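Local coordinates for protein probable FAD-dependent oxidoreductase PA4991 (Pseudomonas aeruginosa PAO1, PDB 5EZ7) that binds one FAD per monomer and probably works as an FAD-dependent oxidoreductase of the DAO family, with a physiological substrate that is still unknown, at residues K252-T256 with E295-L299; P180-G184 with R195-A199; T259-R263 with E384-E388; A237-P241 with Q266-Y270; R185-G189 with G337-V341. One frame throughout, in Å; residues are numbered along the deposited sequence.

Contact 1 (K252-T256 with E295-L299); sequences KPRIT and ELAKL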
# COMPACT_ATOMS: atom_id res chain seq x y z
N LYS A 252 -10.19 15.39 -10.74
CA LYS A 252 -8.95 14.71 -10.37
C LYS A 252 -7.74 15.63 -10.16
O LYS A 252 -7.63 16.67 -10.82
CB LYS A 252 -8.64 13.65 -11.41
CG LYS A 252 -9.75 12.62 -11.51
CD LYS A 252 -9.22 11.20 -11.50
CE LYS A 252 -10.36 10.21 -11.40
NZ LYS A 252 -9.84 8.85 -11.69
N PRO A 253 -6.83 15.26 -9.22
CA PRO A 253 -5.64 16.09 -9.04
C PRO A 253 -4.79 16.19 -10.31
O PRO A 253 -4.54 15.17 -10.95
CB PRO A 253 -4.85 15.36 -7.94
CG PRO A 253 -5.81 14.43 -7.30
CD PRO A 253 -6.84 14.09 -8.33
N ARG A 254 -4.38 17.40 -10.64
CA ARG A 254 -3.42 17.71 -11.71
C ARG A 254 -2.08 17.04 -11.37
O ARG A 254 -1.54 16.26 -12.16
CB ARG A 254 -3.30 19.25 -11.80
CG ARG A 254 -2.47 19.87 -12.92
CD ARG A 254 -3.11 21.21 -13.39
NE ARG A 254 -2.21 22.17 -14.05
CZ ARG A 254 -1.89 22.20 -15.36
NH1 ARG A 254 -1.05 23.16 -15.81
NH2 ARG A 254 -2.36 21.28 -16.23
N ILE A 255 -1.58 17.33 -10.17
CA ILE A 255 -0.45 16.65 -9.55
C ILE A 255 -0.78 16.40 -8.10
O ILE A 255 -1.57 17.15 -7.50
CB ILE A 255 0.85 17.47 -9.62
CG1 ILE A 255 0.76 18.76 -8.79
CG2 ILE A 255 1.19 17.82 -11.07
CD1 ILE A 255 2.11 19.38 -8.46
N THR A 256 -0.17 15.36 -7.55
CA THR A 256 -0.25 14.99 -6.12
C THR A 256 1.22 14.99 -5.60
O THR A 256 2.04 14.22 -6.09
CB THR A 256 -1.01 13.62 -5.91
OG1 THR A 256 -2.41 13.78 -6.18
CG2 THR A 256 -0.92 13.09 -4.49
N GLU A 295 5.74 22.08 -14.77
CA GLU A 295 4.63 22.20 -13.85
C GLU A 295 5.04 22.71 -12.45
O GLU A 295 4.35 23.55 -11.86
CB GLU A 295 3.84 20.91 -13.83
CG GLU A 295 3.02 20.72 -15.11
CD GLU A 295 1.62 21.29 -14.98
OE1 GLU A 295 0.76 20.58 -14.36
OE2 GLU A 295 1.39 22.43 -15.49
N LEU A 296 6.19 22.27 -11.95
CA LEU A 296 6.73 22.85 -10.72
C LEU A 296 7.16 24.32 -10.82
O LEU A 296 6.95 25.06 -9.88
CB LEU A 296 7.84 22.00 -10.14
CG LEU A 296 7.30 20.65 -9.66
CD1 LEU A 296 8.47 19.72 -9.32
CD2 LEU A 296 6.33 20.80 -8.49
N ALA A 297 7.74 24.73 -11.94
CA ALA A 297 8.03 26.16 -12.21
C ALA A 297 6.78 27.03 -12.14
O ALA A 297 6.85 28.18 -11.67
CB ALA A 297 8.71 26.32 -13.57
N LYS A 298 5.64 26.50 -12.60
CA LYS A 298 4.38 27.24 -12.51
C LYS A 298 3.77 27.28 -11.12
O LYS A 298 3.27 28.32 -10.70
CB LYS A 298 3.31 26.67 -13.43
CG LYS A 298 3.64 26.85 -14.89
CD LYS A 298 2.37 26.93 -15.73
CE LYS A 298 2.58 26.26 -17.08
NZ LYS A 298 1.32 26.36 -17.86
N LEU A 299 3.77 26.14 -10.45
CA LEU A 299 3.02 25.98 -9.24
C LEU A 299 3.79 26.39 -8.00
O LEU A 299 3.18 26.85 -7.05
CB LEU A 299 2.57 24.50 -9.10
CG LEU A 299 1.67 24.00 -10.25
CD1 LEU A 299 1.28 22.54 -10.01
CD2 LEU A 299 0.42 24.84 -10.45

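Contact 2 (P180-G184 with R195-A199); sequences PLREG and REIRA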
# COMPACT_ATOMS: atom_id res chain seq x y z
N PRO A 180 0.10 -26.10 -5.10
CA PRO A 180 -1.05 -26.44 -4.27
C PRO A 180 -0.88 -27.78 -3.53
O PRO A 180 -0.22 -28.68 -4.00
CB PRO A 180 -2.21 -26.53 -5.27
CG PRO A 180 -1.59 -26.75 -6.62
CD PRO A 180 -0.14 -26.35 -6.54
N LEU A 181 -1.45 -27.86 -2.35
CA LEU A 181 -1.46 -29.06 -1.56
C LEU A 181 -2.92 -29.43 -1.52
O LEU A 181 -3.72 -28.70 -0.92
CB LEU A 181 -0.92 -28.70 -0.20
CG LEU A 181 -0.66 -29.76 0.82
CD1 LEU A 181 0.36 -30.73 0.26
CD2 LEU A 181 -0.15 -29.06 2.09
N ARG A 182 -3.28 -30.49 -2.23
CA ARG A 182 -4.67 -30.93 -2.37
C ARG A 182 -5.05 -32.07 -1.44
O ARG A 182 -4.19 -32.81 -0.99
CB ARG A 182 -4.91 -31.42 -3.79
CG ARG A 182 -4.66 -30.41 -4.88
CD ARG A 182 -5.81 -29.44 -5.02
NE ARG A 182 -5.55 -28.51 -6.12
CZ ARG A 182 -6.17 -27.34 -6.31
NH1 ARG A 182 -7.13 -26.92 -5.48
NH2 ARG A 182 -5.83 -26.59 -7.35
N GLU A 183 -6.35 -32.20 -1.18
CA GLU A 183 -6.96 -33.42 -0.63
C GLU A 183 -8.18 -33.74 -1.47
O GLU A 183 -9.29 -33.29 -1.17
CB GLU A 183 -7.36 -33.24 0.83
CG GLU A 183 -6.22 -33.56 1.80
CD GLU A 183 -6.47 -33.04 3.21
OE1 GLU A 183 -7.66 -32.85 3.58
OE2 GLU A 183 -5.47 -32.81 3.94
N GLY A 184 -7.96 -34.53 -2.52
CA GLY A 184 -8.94 -34.68 -3.57
C GLY A 184 -9.01 -33.35 -4.29
O GLY A 184 -8.01 -32.85 -4.81
N ARG A 195 8.12 -27.49 1.10
CA ARG A 195 7.64 -27.58 2.48
C ARG A 195 6.11 -27.58 2.53
O ARG A 195 5.47 -26.66 2.06
CB ARG A 195 8.14 -26.40 3.31
CG ARG A 195 7.81 -26.58 4.77
CD ARG A 195 7.96 -25.30 5.54
NE ARG A 195 9.32 -24.78 5.49
CZ ARG A 195 10.28 -24.95 6.40
NH1 ARG A 195 10.12 -25.69 7.51
NH2 ARG A 195 11.45 -24.38 6.20
N GLU A 196 5.55 -28.58 3.18
CA GLU A 196 4.11 -28.73 3.19
C GLU A 196 3.58 -27.94 4.38
O GLU A 196 4.14 -28.00 5.46
CB GLU A 196 3.69 -30.20 3.08
CG GLU A 196 3.37 -30.96 4.34
CD GLU A 196 3.31 -32.48 4.09
OE1 GLU A 196 2.44 -32.92 3.29
OE2 GLU A 196 4.16 -33.23 4.66
N ILE A 197 2.60 -27.08 4.11
CA ILE A 197 2.02 -26.17 5.10
C ILE A 197 0.51 -26.29 5.06
O ILE A 197 -0.11 -25.82 4.14
CB ILE A 197 2.37 -24.70 4.79
CG1 ILE A 197 3.90 -24.54 4.71
CG2 ILE A 197 1.72 -23.76 5.82
CD1 ILE A 197 4.36 -23.10 4.48
N ARG A 198 -0.08 -26.87 6.09
CA ARG A 198 -1.51 -27.12 6.10
C ARG A 198 -2.23 -25.96 6.75
O ARG A 198 -1.73 -25.39 7.71
CB ARG A 198 -1.80 -28.44 6.86
CG ARG A 198 -1.24 -29.65 6.13
CD ARG A 198 -1.62 -31.02 6.73
NE ARG A 198 -2.18 -31.86 5.66
CZ ARG A 198 -1.48 -32.40 4.65
NH1 ARG A 198 -0.15 -32.25 4.58
NH2 ARG A 198 -2.10 -33.11 3.71
N ALA A 199 -3.40 -25.60 6.23
CA ALA A 199 -4.14 -24.43 6.78
C ALA A 199 -5.60 -24.47 6.47
O ALA A 199 -5.96 -25.04 5.48
CB ALA A 199 -3.57 -23.14 6.24

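Contact 3 (T259-R263 with E384-E388); sequences THPTR and EPAWE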
# COMPACT_ATOMS: atom_id res chain seq x y z
N THR A 259 6.21 14.64 0.27
CA THR A 259 7.64 14.87 0.57
C THR A 259 8.22 13.73 1.42
O THR A 259 7.65 13.37 2.44
CB THR A 259 7.86 16.22 1.27
OG1 THR A 259 7.33 17.24 0.43
CG2 THR A 259 9.39 16.51 1.53
N HIS A 260 9.38 13.22 1.00
CA HIS A 260 10.04 12.10 1.65
C HIS A 260 11.51 12.41 2.05
O HIS A 260 12.36 12.52 1.18
CB HIS A 260 9.94 10.89 0.73
CG HIS A 260 8.53 10.62 0.27
ND1 HIS A 260 7.66 9.77 0.93
CD2 HIS A 260 7.82 11.15 -0.76
CE1 HIS A 260 6.49 9.78 0.33
NE2 HIS A 260 6.55 10.61 -0.70
N PRO A 261 11.80 12.56 3.36
CA PRO A 261 13.18 12.74 3.84
C PRO A 261 14.11 11.61 3.41
O PRO A 261 13.69 10.48 3.34
CB PRO A 261 13.03 12.73 5.36
CG PRO A 261 11.62 13.15 5.61
CD PRO A 261 10.86 12.51 4.50
N THR A 262 15.36 11.92 3.12
CA THR A 262 16.31 10.89 2.76
C THR A 262 17.36 10.77 3.83
O THR A 262 17.54 11.69 4.62
CB THR A 262 16.94 11.11 1.37
OG1 THR A 262 17.50 12.43 1.24
CG2 THR A 262 15.90 10.93 0.33
N ARG A 263 18.03 9.63 3.86
CA ARG A 263 19.08 9.36 4.88
C ARG A 263 20.20 10.37 4.93
O ARG A 263 20.73 10.61 5.98
CB ARG A 263 19.70 7.96 4.73
CG ARG A 263 18.91 6.89 5.47
CD ARG A 263 19.50 5.50 5.28
NE ARG A 263 18.48 4.61 4.70
CZ ARG A 263 18.41 4.19 3.43
NH1 ARG A 263 19.32 4.56 2.52
NH2 ARG A 263 17.41 3.37 3.06
N GLU A 384 13.40 -1.24 0.33
CA GLU A 384 13.75 0.17 0.43
C GLU A 384 12.83 1.00 -0.46
O GLU A 384 12.40 0.55 -1.50
CB GLU A 384 15.18 0.41 -0.04
CG GLU A 384 16.25 -0.34 0.77
CD GLU A 384 17.66 0.20 0.52
OE1 GLU A 384 17.94 1.38 0.86
OE2 GLU A 384 18.50 -0.59 0.01
N PRO A 385 12.52 2.23 -0.05
CA PRO A 385 11.80 3.12 -0.96
C PRO A 385 12.63 3.50 -2.19
O PRO A 385 13.83 3.56 -2.09
CB PRO A 385 11.55 4.34 -0.09
CG PRO A 385 12.67 4.33 0.91
CD PRO A 385 12.90 2.90 1.21
N ALA A 386 12.00 3.72 -3.32
CA ALA A 386 12.70 4.09 -4.61
C ALA A 386 13.61 5.36 -4.52
O ALA A 386 14.69 5.41 -5.11
CB ALA A 386 11.67 4.25 -5.71
N TRP A 387 13.20 6.33 -3.73
CA TRP A 387 14.03 7.52 -3.46
C TRP A 387 15.40 7.24 -2.82
O TRP A 387 16.33 8.06 -2.99
CB TRP A 387 13.28 8.61 -2.67
CG TRP A 387 12.27 8.21 -1.70
CD1 TRP A 387 12.40 8.13 -0.37
CD2 TRP A 387 10.91 7.91 -1.99
NE1 TRP A 387 11.21 7.75 0.20
CE2 TRP A 387 10.28 7.63 -0.79
CE3 TRP A 387 10.16 7.85 -3.16
CZ2 TRP A 387 8.95 7.25 -0.71
CZ3 TRP A 387 8.84 7.49 -3.09
CH2 TRP A 387 8.25 7.19 -1.88
N GLU A 388 15.55 6.13 -2.09
CA GLU A 388 16.89 5.74 -1.65
C GLU A 388 17.64 4.98 -2.73
O GLU A 388 18.83 5.16 -2.88
CB GLU A 388 16.86 5.00 -0.30
CG GLU A 388 16.37 5.88 0.86
CD GLU A 388 17.31 7.05 1.24
OE1 GLU A 388 16.83 7.97 1.97
OE2 GLU A 388 18.52 7.08 0.86

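Contact 4 (A237-P241 with Q266-Y270); sequences ATLKP and QSVWY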
# COMPACT_ATOMS: atom_id res chain seq x y z
N ALA A 237 18.27 19.71 -1.87
CA ALA A 237 18.40 20.33 -0.57
C ALA A 237 17.35 21.43 -0.30
O ALA A 237 17.05 21.73 0.85
CB ALA A 237 19.81 20.97 -0.47
N THR A 238 16.85 22.07 -1.35
CA THR A 238 16.03 23.29 -1.22
C THR A 238 14.53 23.01 -1.02
O THR A 238 13.73 23.93 -0.83
CB THR A 238 16.20 24.23 -2.47
OG1 THR A 238 15.87 23.50 -3.67
CG2 THR A 238 17.62 24.74 -2.59
N LEU A 239 14.14 21.74 -1.07
CA LEU A 239 12.73 21.42 -1.01
C LEU A 239 12.18 21.71 0.39
O LEU A 239 12.91 21.69 1.35
CB LEU A 239 12.46 19.98 -1.41
CG LEU A 239 13.07 19.57 -2.73
CD1 LEU A 239 12.70 18.10 -2.97
CD2 LEU A 239 12.64 20.44 -3.90
N LYS A 240 10.91 22.10 0.46
CA LYS A 240 10.22 22.32 1.70
C LYS A 240 9.05 21.33 1.73
O LYS A 240 8.49 20.99 0.67
CB LYS A 240 9.74 23.76 1.81
CG LYS A 240 10.89 24.76 1.78
CD LYS A 240 10.52 26.09 2.42
CE LYS A 240 11.63 27.14 2.37
NZ LYS A 240 11.63 27.94 1.10
N PRO A 241 8.71 20.84 2.93
CA PRO A 241 7.66 19.82 3.02
C PRO A 241 6.29 20.29 2.42
O PRO A 241 5.87 21.44 2.60
CB PRO A 241 7.54 19.51 4.50
CG PRO A 241 8.67 20.21 5.18
CD PRO A 241 9.27 21.21 4.25
N GLN A 266 18.65 15.35 2.67
CA GLN A 266 17.87 15.99 1.65
C GLN A 266 16.45 15.43 1.73
O GLN A 266 16.14 14.66 2.65
CB GLN A 266 18.51 15.77 0.29
CG GLN A 266 19.86 16.47 0.18
CD GLN A 266 20.44 16.53 -1.23
OE1 GLN A 266 19.80 16.17 -2.24
NE2 GLN A 266 21.66 17.02 -1.31
N SER A 267 15.60 15.88 0.80
CA SER A 267 14.22 15.44 0.66
C SER A 267 13.96 15.09 -0.74
O SER A 267 14.70 15.49 -1.64
CB SER A 267 13.24 16.55 0.96
OG SER A 267 13.55 17.11 2.19
N VAL A 268 12.86 14.38 -0.93
CA VAL A 268 12.41 14.06 -2.26
C VAL A 268 10.93 14.41 -2.33
O VAL A 268 10.16 14.07 -1.43
CB VAL A 268 12.61 12.56 -2.60
CG1 VAL A 268 12.07 12.22 -3.97
CG2 VAL A 268 14.10 12.19 -2.52
N TRP A 269 10.56 15.10 -3.40
CA TRP A 269 9.17 15.33 -3.76
C TRP A 269 8.78 14.25 -4.74
O TRP A 269 9.37 14.13 -5.80
CB TRP A 269 8.97 16.68 -4.47
CG TRP A 269 8.84 17.88 -3.60
CD1 TRP A 269 8.60 17.91 -2.25
CD2 TRP A 269 8.89 19.25 -4.03
NE1 TRP A 269 8.51 19.20 -1.82
CE2 TRP A 269 8.68 20.05 -2.89
CE3 TRP A 269 9.09 19.88 -5.27
CZ2 TRP A 269 8.67 21.46 -2.96
CZ3 TRP A 269 9.08 21.28 -5.34
CH2 TRP A 269 8.87 22.05 -4.19
N TYR A 270 7.74 13.52 -4.40
CA TYR A 270 7.23 12.41 -5.17
C TYR A 270 5.92 12.88 -5.81
O TYR A 270 5.01 13.32 -5.10
CB TYR A 270 7.00 11.26 -4.20
CG TYR A 270 6.74 9.90 -4.79
CD1 TYR A 270 7.28 9.51 -6.00
CD2 TYR A 270 6.00 8.96 -4.08
CE1 TYR A 270 7.04 8.23 -6.51
CE2 TYR A 270 5.76 7.69 -4.58
CZ TYR A 270 6.28 7.33 -5.81
OH TYR A 270 6.05 6.06 -6.32

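Contact 5 (R185-G189 with G337-V341); sequences RELAG and GRLLV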
# COMPACT_ATOMS: atom_id res chain seq x y z
N ARG A 185 -10.19 -32.75 -4.29
CA ARG A 185 -10.36 -31.45 -4.93
C ARG A 185 -10.15 -30.27 -3.97
O ARG A 185 -9.99 -29.15 -4.40
CB ARG A 185 -11.71 -31.43 -5.66
CG ARG A 185 -11.84 -32.54 -6.72
CD ARG A 185 -10.68 -32.52 -7.74
NE ARG A 185 -10.86 -33.38 -8.93
CZ ARG A 185 -11.65 -33.11 -9.98
NH1 ARG A 185 -12.40 -32.01 -10.01
NH2 ARG A 185 -11.71 -33.96 -11.00
N GLU A 186 -10.08 -30.55 -2.67
CA GLU A 186 -10.00 -29.52 -1.62
C GLU A 186 -8.55 -28.94 -1.54
O GLU A 186 -7.57 -29.67 -1.71
CB GLU A 186 -10.44 -30.15 -0.27
CG GLU A 186 -11.27 -29.26 0.66
CD GLU A 186 -11.06 -29.53 2.17
OE1 GLU A 186 -12.02 -29.96 2.87
OE2 GLU A 186 -9.93 -29.25 2.69
N LEU A 187 -8.42 -27.64 -1.29
CA LEU A 187 -7.12 -27.01 -1.06
C LEU A 187 -6.75 -27.04 0.42
O LEU A 187 -7.29 -26.29 1.22
CB LEU A 187 -7.13 -25.57 -1.56
CG LEU A 187 -5.78 -24.85 -1.48
CD1 LEU A 187 -4.76 -25.45 -2.45
CD2 LEU A 187 -5.98 -23.36 -1.75
N ALA A 188 -5.83 -27.92 0.78
CA ALA A 188 -5.48 -28.14 2.18
C ALA A 188 -4.34 -27.20 2.66
O ALA A 188 -3.99 -27.17 3.83
CB ALA A 188 -5.08 -29.60 2.39
N GLY A 189 -3.76 -26.44 1.73
CA GLY A 189 -2.58 -25.68 2.04
C GLY A 189 -1.75 -25.47 0.81
O GLY A 189 -2.28 -25.55 -0.31
N GLY A 337 -13.84 -22.37 -2.66
CA GLY A 337 -13.54 -23.36 -1.65
C GLY A 337 -12.84 -22.68 -0.49
O GLY A 337 -13.32 -21.69 0.03
N ARG A 338 -11.65 -23.17 -0.14
CA ARG A 338 -10.90 -22.63 1.00
C ARG A 338 -9.92 -21.51 0.61
O ARG A 338 -9.07 -21.11 1.42
CB ARG A 338 -10.15 -23.77 1.67
CG ARG A 338 -10.90 -25.07 1.56
CD ARG A 338 -10.82 -25.92 2.76
NE ARG A 338 -9.47 -26.13 3.22
CZ ARG A 338 -9.18 -26.87 4.28
NH1 ARG A 338 -10.18 -27.46 4.94
NH2 ARG A 338 -7.91 -27.00 4.69
N LEU A 339 -10.04 -21.04 -0.63
CA LEU A 339 -9.14 -20.04 -1.17
C LEU A 339 -9.84 -18.72 -1.12
O LEU A 339 -11.02 -18.60 -1.50
CB LEU A 339 -8.77 -20.36 -2.59
CG LEU A 339 -7.81 -19.35 -3.21
CD1 LEU A 339 -6.39 -19.55 -2.70
CD2 LEU A 339 -7.87 -19.47 -4.74
N LEU A 340 -9.13 -17.72 -0.61
CA LEU A 340 -9.61 -16.36 -0.54
C LEU A 340 -8.57 -15.55 -1.25
O LEU A 340 -7.42 -15.84 -1.13
CB LEU A 340 -9.75 -15.89 0.91
CG LEU A 340 -10.92 -16.53 1.68
CD1 LEU A 340 -10.69 -16.47 3.17
CD2 LEU A 340 -12.24 -15.86 1.38
N VAL A 341 -8.99 -14.56 -2.02
CA VAL A 341 -8.08 -13.85 -2.87
C VAL A 341 -8.58 -12.43 -3.13
O VAL A 341 -9.79 -12.21 -3.42
CB VAL A 341 -7.91 -14.59 -4.23
CG1 VAL A 341 -9.28 -14.92 -4.88
CG2 VAL A 341 -7.02 -13.80 -5.18
O HOH W 1 -10.92 -25.65 -1.46
O HOH W 2 -6.92 -24.24 3.09

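Contact 1 (K252-T256 with E295-L299)
The last turn of helix 285-299 packs against the chain leading into strand 255-261, one of the inner strands of the large mixed sheet, and two pairs carry the contact: R254 with E295 and I255 with L299. R254 sets off with CG anti to its own nitrogen (chi1 -174°), which aims the chain at the helix. E295 bends at chi2 (-92°), and its carboxylate rises over one face of the guanidinium. There OE1 of E295 sits above the centre of the R254 group, 3.3 Å from CZ, while OE2 of E295 forms a salt bridge to R254 NH1 at 2.6 Å. The two flat groups stand almost perpendicular, 84° apart, and the acid meets the face of the guanidinium instead of pairing with it side by side. K298 NZ lies near the guanidinium plane at its edge, 4.5 Å from R254 NH1; the E295 carboxylate probably offsets these like charges. A mercury(II) ion is bound about 3 Å from the R254 side chain.

Deeper in, leucines of the helix cover the strand. I255 and L299 reach toward each other tip to tip, CD1 of I255 lying 3.6 Å from CD1 of L299. L296 adds a looser touch, its CD2 4.5 Å from I255 CD1, and continues onto W269 and L271 of the next strand. Along strand 255-261, the carbonyl of T256 accepts a hydrogen bond from Q50, an FAD-binding residue whose side chain lies about 8 Å from that of I255.

Contact 2 (P180-G184 with R195-A199)
Strands 180-183 and 195-198, meeting through L181, E183, E196 and R198, run in directions 57° apart, with their axes 8.3 Å from each other at the closest. They are not sheet neighbours: strand 186-192 runs between them, antiparallel to both, so the nearest CA atoms, those of L181 and E196, are still 7.3 Å apart. The side chains therefore meet across the middle strand.

L181 reaches over with CD2, which lies 3.8 Å from I197 O and 4.1 Å from E196 CB. The same methyl sits over one face of the R198 guanidinium, 4.0 Å from NH1. The three consecutive strands form an antiparallel β-meander, resembling the meander that accompanies the Rossmann-type sheet in related flavoenzymes.

On the exposed side, R198 bends at chi3 (128°), which brings its guanidinium between two acids. R198 NH2 makes a long, weak but fairly straight hydrogen bond to E183 OE2 at 3.4 Å, part of a salt bridge. The E183 carboxylate lies nearly coplanar with the guanidinium, 16° between the planes, and meets its edge. NH1 of R198 makes a shorter but bent and weak bond to E196 OE1, 3.0 Å away, within its own strand.

Contact 3 (T259-R263 with E384-E388)
E388, in the short helix 386-389 near the C-terminus, reaches the turn just after strand 255-261, on the large mixed sheet of this DAO-family flavoenzyme, and every atom of its side chain from CB outward meets R263. Its CB lies 3.8 Å from R263 NH1, and CG approaches NH2 of the same arginine at 3.5 Å. A bend at chi2 (-67°) turns the carboxylate back, placing CD over one face of the R263 guanidinium. OE1 then accepts a hydrogen bond from R263 N at 2.8 Å on its syn side, and T262 CB lies 3.2 Å from the same oxygen. OE2 forms a salt bridge with R263 NH1 at 3.1 Å, but it stands well out of the guanidinium plane, so charge alone holds it.

R263 has a second acid: its NH2 donates to E384 OE1 at 3.0 Å, on the anti side of that carboxylate. The two glutamates thus hold the arginine from a face and near an edge.

W387 carries the apolar half. P385 CB covers one face of the indole and H260 the opposite one, with H260 CB over the five-membered ring, 3.7 Å from its centroid. The imidazole continues over the six-membered ring at a slant, planes 31° apart. NE2 of H260 is hydrogen-bonded to T258 OG1, while its ND1 comes within 3.3 Å of W387 CZ2.

Contact 4 (A237-P241 with Q266-Y270)
L239 lays its CD2 methyl over the six-membered ring of W269, 3.8 Å from the ring centroid and only 8° off the normal, a well-centred CH-pi contact. Its other branch turns to the strand backbone: CD1 lies 3.5 Å from S267 O and 3.7 Å from W269 N. The CB of L239 also faces S267, 4.2 Å from CB of the serine. One leucine thus covers both the indole and the main chain leading to it.

K240, next in the loop, contributes its carbonyl while its side chain leaves the other way. The indole NE1 of W269 donates to K240 O at 3.1 Å. The acceptor lies almost in the plane of the ring, at its edge, while the donor is tilted 32° from the carbonyl plane. With CG anti to its carbonyl carbon (chi1 -83°), W269 swings its indole against this loop.

At the far end the contact is looser: the amide of Q266 lies alongside A237, with OE1 3.9 Å from A237 N.

Segment 237-241 belongs to the connection between strands 224-236 and 244-246, so the pair joins an irregular loop to strand 267-272 of the large mixed sheet. W269 also packs on V257, T259 and L300, and L239 on L305. The next strand residue, Y270, leaves from the other face of the sheet and touches the FAD.

The buried indole N-H is satisfied by a backbone carbonyl, and this bond, together with the leucine pressed on one face, probably fixes the rotation of the ring.

Contact 5 (R185-G189 with G337-V341)
R338 meets E186 and L187 through a kinked chain: chi1 is unusually small (-32°), and bends at chi2 and chi3 (-51°) turn its guanidinium across the start of strand 186-192. The group lies beside the L187 carbonyl, and NE donates to L187 O at 3.0 Å. The donor stands above the carbonyl plane, 37° out of it, rather than on a lone pair.

E186 comes over one face of the same guanidinium. Its OE2 is 2.9 Å from R338 NH1 and nearly as close to CZ, a salt bridge of charge alone, since no N-H points at the oxygen.

Two waters fill in where the main chains do not pair directly. Water 1 accepts from both L187 N and R338 N, at 3.2 Å and 2.9 Å respectively. Water 2 donates to L187 O at 2.8 Å and weakly takes a bond from R338 NH2. L187 O is therefore gripped twice, by the arginine and by water.

Away from the charges, L187 CD2 packs on L339 CD1 at 3.9 Å.

A188 and G189 form a classic β-bulge opposite L181 of strand 178-183. The contact thus ties the meander to strand 339-343 of the Rossmann-type sheet, with V202 of strand 201-204 touching L187 and pairing by backbone with R338, and L214 of helix 210-216 covering L339.

Overall arrangement
The contacts fall into two groups at opposite ends of the molecule: contacts 1 and 2 have centres 51 Å apart. Contacts 2 and 5, centres 9 Å apart, share the β-meander and are joined by the backbone pairs L181-A188 and A199-A188; the I197 side chain lies about 11 Å from FAD. Contacts 1, 3 and 4 serve the large mixed sheet: 1 and 3 use both ends of strand 255-261, 4 uses its neighbour 267-272, and 1 and 4 touch through L296 and W269, centres 16 Å apart. Contacts 3 and 4, centres 10 Å apart, lie nearer the cofactor: the W387 side chain is about 8 Å from FAD, and its ring meets edge-to-face that of Y270, which touches FAD.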